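Local structure of proline dehydrogenase (Bradyrhizobium japonicum USDA 110, 3HAZ) at residues Ala594-Asp606 / Pro826-Asp838. The protein probably oxidises proline to glutamate in two steps, an FAD-dependent proline dehydrogenation followed by NAD-dependent oxidation of glutamate semialdehyde. Numbering follows the deposited sequence.
Sequences ALLQREGGKTLDD and PSDVATHVGPVID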
loop_
_atom_site.group_PDB
_atom_site.type_symbol
_atom_site.label_atom_id
_atom_site.label_comp_id
_atom_site.label_asym_id
_atom_site.label_seq_id
_atom_site.Cartn_x
_atom_site.Cartn_y
_atom_site.Cartn_z
ATOM N N ALA A 594 -14.736 -48.730 5.265
ATOM C CA ALA A 594 -15.175 -50.110 5.486
ATOM C C ALA A 594 -16.202 -50.180 6.608
ATOM O O ALA A 594 -17.211 -50.876 6.495
ATOM C CB ALA A 594 -13.983 -51.019 5.803
ATOM N N LEU A 595 -15.933 -49.456 7.691
ATOM C CA LEU A 595 -16.852 -49.400 8.824
ATOM C C LEU A 595 -18.189 -48.777 8.433
ATOM O O LEU A 595 -19.248 -49.278 8.810
ATOM C CB LEU A 595 -16.230 -48.626 9.989
ATOM C CG LEU A 595 -15.619 -49.445 11.131
ATOM C CD1 LEU A 595 -14.794 -50.610 10.609
ATOM C CD2 LEU A 595 -14.785 -48.555 12.044
ATOM N N LEU A 596 -18.130 -47.685 7.678
ATOM C CA LEU A 596 -19.330 -46.989 7.233
ATOM C C LEU A 596 -20.215 -47.894 6.380
ATOM O O LEU A 596 -21.443 -47.812 6.421
ATOM C CB LEU A 596 -18.954 -45.734 6.446
ATOM C CG LEU A 596 -18.410 -44.569 7.272
ATOM C CD1 LEU A 596 -17.792 -43.508 6.372
ATOM C CD2 LEU A 596 -19.507 -43.972 8.153
ATOM N N GLN A 597 -19.585 -48.756 5.596
ATOM C CA GLN A 597 -20.337 -49.671 4.759
ATOM C C GLN A 597 -20.922 -50.825 5.583
ATOM O O GLN A 597 -22.089 -51.181 5.417
ATOM C CB GLN A 597 -19.465 -50.188 3.616
ATOM C CG GLN A 597 -19.116 -49.121 2.587
ATOM C CD GLN A 597 -18.712 -49.722 1.261
ATOM O OE1 GLN A 597 -17.661 -50.358 1.156
ATOM N NE2 GLN A 597 -19.550 -49.531 0.233
ATOM N N ARG A 598 -20.119 -51.385 6.482
ATOM C CA ARG A 598 -20.542 -52.535 7.286
ATOM C C ARG A 598 -21.546 -52.151 8.367
ATOM O O ARG A 598 -22.638 -52.711 8.432
ATOM C CB ARG A 598 -19.330 -53.217 7.929
ATOM C CG ARG A 598 -18.751 -54.373 7.130
ATOM C CD ARG A 598 -19.533 -55.659 7.373
ATOM N N GLU A 599 -21.173 -51.202 9.220
ATOM C CA GLU A 599 -22.038 -50.788 10.321
ATOM C C GLU A 599 -23.104 -49.796 9.860
ATOM O O GLU A 599 -24.230 -49.818 10.348
ATOM C CB GLU A 599 -21.217 -50.183 11.468
ATOM C CG GLU A 599 -22.007 -49.996 12.767
ATOM C CD GLU A 599 -21.182 -49.369 13.890
ATOM O OE1 GLU A 599 -20.349 -48.480 13.604
ATOM O OE2 GLU A 599 -21.378 -49.760 15.064
ATOM N N GLY A 600 -22.746 -48.934 8.912
ATOM C CA GLY A 600 -23.655 -47.903 8.447
ATOM C C GLY A 600 -24.513 -48.305 7.258
ATOM O O GLY A 600 -25.540 -47.683 6.992
ATOM N N GLY A 601 -24.093 -49.339 6.537
ATOM C CA GLY A 601 -24.814 -49.784 5.354
ATOM C C GLY A 601 -24.745 -48.798 4.197
ATOM O O GLY A 601 -25.628 -48.770 3.335
ATOM N N LYS A 602 -23.690 -47.992 4.167
ATOM C CA LYS A 602 -23.570 -46.950 3.154
ATOM C C LYS A 602 -22.897 -47.452 1.881
ATOM O O LYS A 602 -21.967 -48.256 1.941
ATOM C CB LYS A 602 -22.792 -45.758 3.710
ATOM C CG LYS A 602 -23.475 -45.072 4.880
ATOM C CD LYS A 602 -22.974 -43.649 5.016
ATOM C CE LYS A 602 -23.952 -42.782 5.783
ATOM N NZ LYS A 602 -23.586 -41.331 5.653
ATOM N N THR A 603 -23.369 -46.970 0.732
ATOM C CA THR A 603 -22.700 -47.236 -0.541
ATOM C C THR A 603 -21.320 -46.573 -0.551
ATOM O O THR A 603 -21.026 -45.728 0.293
ATOM C CB THR A 603 -23.533 -46.750 -1.763
ATOM O OG1 THR A 603 -23.997 -45.414 -1.535
ATOM C CG2 THR A 603 -24.734 -47.651 -1.984
ATOM N N LEU A 604 -20.476 -46.957 -1.505
ATOM C CA LEU A 604 -19.089 -46.506 -1.513
ATOM C C LEU A 604 -18.947 -44.986 -1.584
ATOM O O LEU A 604 -18.139 -44.405 -0.867
ATOM C CB LEU A 604 -18.297 -47.172 -2.638
ATOM C CG LEU A 604 -16.807 -46.819 -2.692
ATOM C CD1 LEU A 604 -16.117 -47.153 -1.386
ATOM C CD2 LEU A 604 -16.134 -47.541 -3.852
ATOM N N ASP A 605 -19.731 -44.340 -2.439
ATOM C CA ASP A 605 -19.614 -42.895 -2.590
ATOM C C ASP A 605 -20.120 -42.135 -1.368
ATOM O O ASP A 605 -19.594 -41.072 -1.034
ATOM C CB ASP A 605 -20.328 -42.402 -3.849
ATOM C CG ASP A 605 -19.966 -40.973 -4.188
ATOM O OD1 ASP A 605 -18.754 -40.660 -4.206
ATOM O OD2 ASP A 605 -20.886 -40.162 -4.424
ATOM N N ASP A 606 -21.138 -42.677 -0.704
ATOM C CA ASP A 606 -21.664 -42.063 0.514
ATOM C C ASP A 606 -20.680 -42.198 1.663
ATOM O O ASP A 606 -20.535 -41.287 2.475
ATOM C CB ASP A 606 -23.001 -42.685 0.910
ATOM C CG ASP A 606 -24.141 -42.204 0.045
ATOM O OD1 ASP A 606 -24.046 -41.083 -0.501
ATOM O OD2 ASP A 606 -25.135 -42.945 -0.087
ATOM N N PRO A 826 -24.530 -52.851 -0.126
ATOM C CA PRO A 826 -23.788 -51.591 -0.255
ATOM C C PRO A 826 -22.310 -51.792 -0.603
ATOM O O PRO A 826 -21.657 -50.851 -1.054
ATOM C CB PRO A 826 -23.926 -50.968 1.141
ATOM C CG PRO A 826 -24.222 -52.132 2.035
ATOM C CD PRO A 826 -25.137 -52.968 1.209
ATOM N N SER A 827 -21.792 -53.000 -0.405
ATOM C CA SER A 827 -20.391 -53.273 -0.719
ATOM C C SER A 827 -20.172 -53.573 -2.201
ATOM O O SER A 827 -19.052 -53.466 -2.698
ATOM C CB SER A 827 -19.845 -54.411 0.150
ATOM O OG SER A 827 -19.687 -53.990 1.496
ATOM N N ASP A 828 -21.232 -53.958 -2.904
ATOM C CA ASP A 828 -21.157 -54.075 -4.359
ATOM C C ASP A 828 -21.075 -52.673 -4.960
ATOM O O ASP A 828 -21.904 -51.811 -4.664
ATOM C CB ASP A 828 -22.368 -54.833 -4.911
ATOM C CG ASP A 828 -22.396 -54.871 -6.439
ATOM O OD1 ASP A 828 -21.371 -54.539 -7.075
ATOM O OD2 ASP A 828 -23.450 -55.237 -7.007
ATOM N N VAL A 829 -20.066 -52.448 -5.796
ATOM C CA VAL A 829 -19.812 -51.129 -6.371
ATOM C C VAL A 829 -20.965 -50.649 -7.261
ATOM O O VAL A 829 -21.111 -49.454 -7.516
ATOM C CB VAL A 829 -18.508 -51.137 -7.198
ATOM C CG1 VAL A 829 -18.622 -52.135 -8.353
ATOM C CG2 VAL A 829 -18.182 -49.743 -7.711
ATOM N N ALA A 830 -21.785 -51.582 -7.728
ATOM C CA ALA A 830 -22.875 -51.252 -8.643
ATOM C C ALA A 830 -24.133 -50.787 -7.907
ATOM O O ALA A 830 -25.081 -50.324 -8.530
ATOM C CB ALA A 830 -23.194 -52.445 -9.529
ATOM N N THR A 831 -24.137 -50.913 -6.584
ATOM C CA THR A 831 -25.317 -50.581 -5.787
ATOM C C THR A 831 -25.527 -49.079 -5.673
ATOM O O THR A 831 -24.582 -48.326 -5.444
ATOM C CB THR A 831 -25.223 -51.182 -4.370
ATOM O OG1 THR A 831 -25.182 -52.610 -4.470
ATOM C CG2 THR A 831 -26.428 -50.776 -3.532
ATOM N N HIS A 832 -26.772 -48.655 -5.847
ATOM C CA HIS A 832 -27.137 -47.251 -5.744
ATOM C C HIS A 832 -27.841 -47.001 -4.423
ATOM O O HIS A 832 -27.691 -45.942 -3.813
ATOM C CB HIS A 832 -28.072 -46.849 -6.894
ATOM C CG HIS A 832 -27.411 -46.825 -8.238
ATOM N ND1 HIS A 832 -27.815 -47.630 -9.283
ATOM C CD2 HIS A 832 -26.376 -46.088 -8.709
ATOM C CE1 HIS A 832 -27.054 -47.394 -10.337
ATOM N NE2 HIS A 832 -26.173 -46.462 -10.015
ATOM N N VAL A 833 -28.624 -47.985 -3.994
ATOM C CA VAL A 833 -29.416 -47.853 -2.785
ATOM C C VAL A 833 -29.186 -49.039 -1.867
ATOM O O VAL A 833 -29.540 -50.169 -2.201
ATOM C CB VAL A 833 -30.913 -47.768 -3.104
ATOM C CG1 VAL A 833 -31.717 -47.652 -1.812
ATOM C CG2 VAL A 833 -31.197 -46.593 -4.037
ATOM N N GLY A 834 -28.582 -48.778 -0.714
ATOM C CA GLY A 834 -28.323 -49.821 0.259
ATOM C C GLY A 834 -29.511 -50.023 1.181
ATOM O O GLY A 834 -30.577 -49.439 0.965
ATOM N N PRO A 835 -29.335 -50.850 2.224
ATOM C CA PRO A 835 -30.452 -51.158 3.121
ATOM C C PRO A 835 -30.729 -50.004 4.066
ATOM O O PRO A 835 -29.853 -49.174 4.288
ATOM C CB PRO A 835 -29.945 -52.365 3.912
ATOM C CG PRO A 835 -28.461 -52.257 3.878
ATOM C CD PRO A 835 -28.081 -51.509 2.627
ATOM N N VAL A 836 -31.936 -49.949 4.611
ATOM C CA VAL A 836 -32.204 -49.019 5.696
ATOM C C VAL A 836 -31.569 -49.569 6.979
ATOM O O VAL A 836 -31.182 -50.737 7.037
ATOM C CB VAL A 836 -33.705 -48.743 5.862
ATOM C CG1 VAL A 836 -34.244 -48.079 4.605
ATOM C CG2 VAL A 836 -34.455 -50.031 6.147
ATOM N N ILE A 837 -31.450 -48.725 7.998
ATOM C CA ILE A 837 -30.592 -49.023 9.144
ATOM C C ILE A 837 -30.992 -50.263 9.967
ATOM O O ILE A 837 -30.132 -51.054 10.343
ATOM C CB ILE A 837 -30.426 -47.782 10.063
ATOM C CG1 ILE A 837 -29.338 -48.029 11.119
ATOM C CG2 ILE A 837 -31.756 -47.404 10.700
ATOM C CD1 ILE A 837 -27.982 -48.403 10.536
ATOM N N ASP A 838 -32.284 -50.439 10.235
ATOM C CA ASP A 838 -32.739 -51.587 11.020
ATOM C C ASP A 838 -34.179 -52.010 10.731
ATOM O O ASP A 838 -34.914 -51.335 10.003
ATOM C CB ASP A 838 -32.565 -51.330 12.527
ATOM C CG ASP A 838 -33.335 -50.112 13.010
ATOM O OD1 ASP A 838 -34.275 -49.672 12.314
ATOM O OD2 ASP A 838 -32.997 -49.592 14.094
HETATM O O HOH W 1 -17.395 -52.769 2.170
HETATM O O HOH W 2 -18.410 -50.790 -2.793
HETATM O O HOH W 3 -28.637 -48.050 6.680
HETATM O O HOH W 4 -28.109 -47.650 3.169
HETATM O O HOH W 5 -20.901 -49.176 -3.217
HETATM O O HOH W 6 -26.876 -44.120 -1.934
#
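Thr603 and Pro826 bring their CA atoms within 4.5 Å where the turn linking helices 589-598 and 604-629 meets the irregular loop that precedes helix 839-855. Gly601, with positive phi, takes the chain out of the first helix. Pro826 sets CB against the carbonyls of the turn, 3.4 Å from Lys602 O and nearly as close to Gly601 O, while Pro835 CD lies 3.7 Å from Gly601 O. Thr603 sends its methyl, CG2 anti to the carbonyl carbon, to within 3.5 Å of Thr831 O and against Thr831 CG2. Gln597 lies across the turn, its NE2 donating to Lys602 O (3.2 Å) almost in the amide plane, on a carbonyl lone pair; NE2 also lies 2.8 Å from Pro826 O, but at an angle too poor for a hydrogen bond. A water joins Gln597 OE1 to Ser827 OG. An alanine in place of Gln597 would probably leave Lys602 O without this donor and break the water link to Ser827. Further waters join Gly600 O and Gly601 O to Pro835 O, and Asp606 OD2 to His832 O. Ile837 extends CD1 to Glu599 O, 4.0 Å away, beside NAD-binding Trp659. Where oxygen faces oxygen in this aldehyde dehydrogenase contact, waters donating to both sides make these last links.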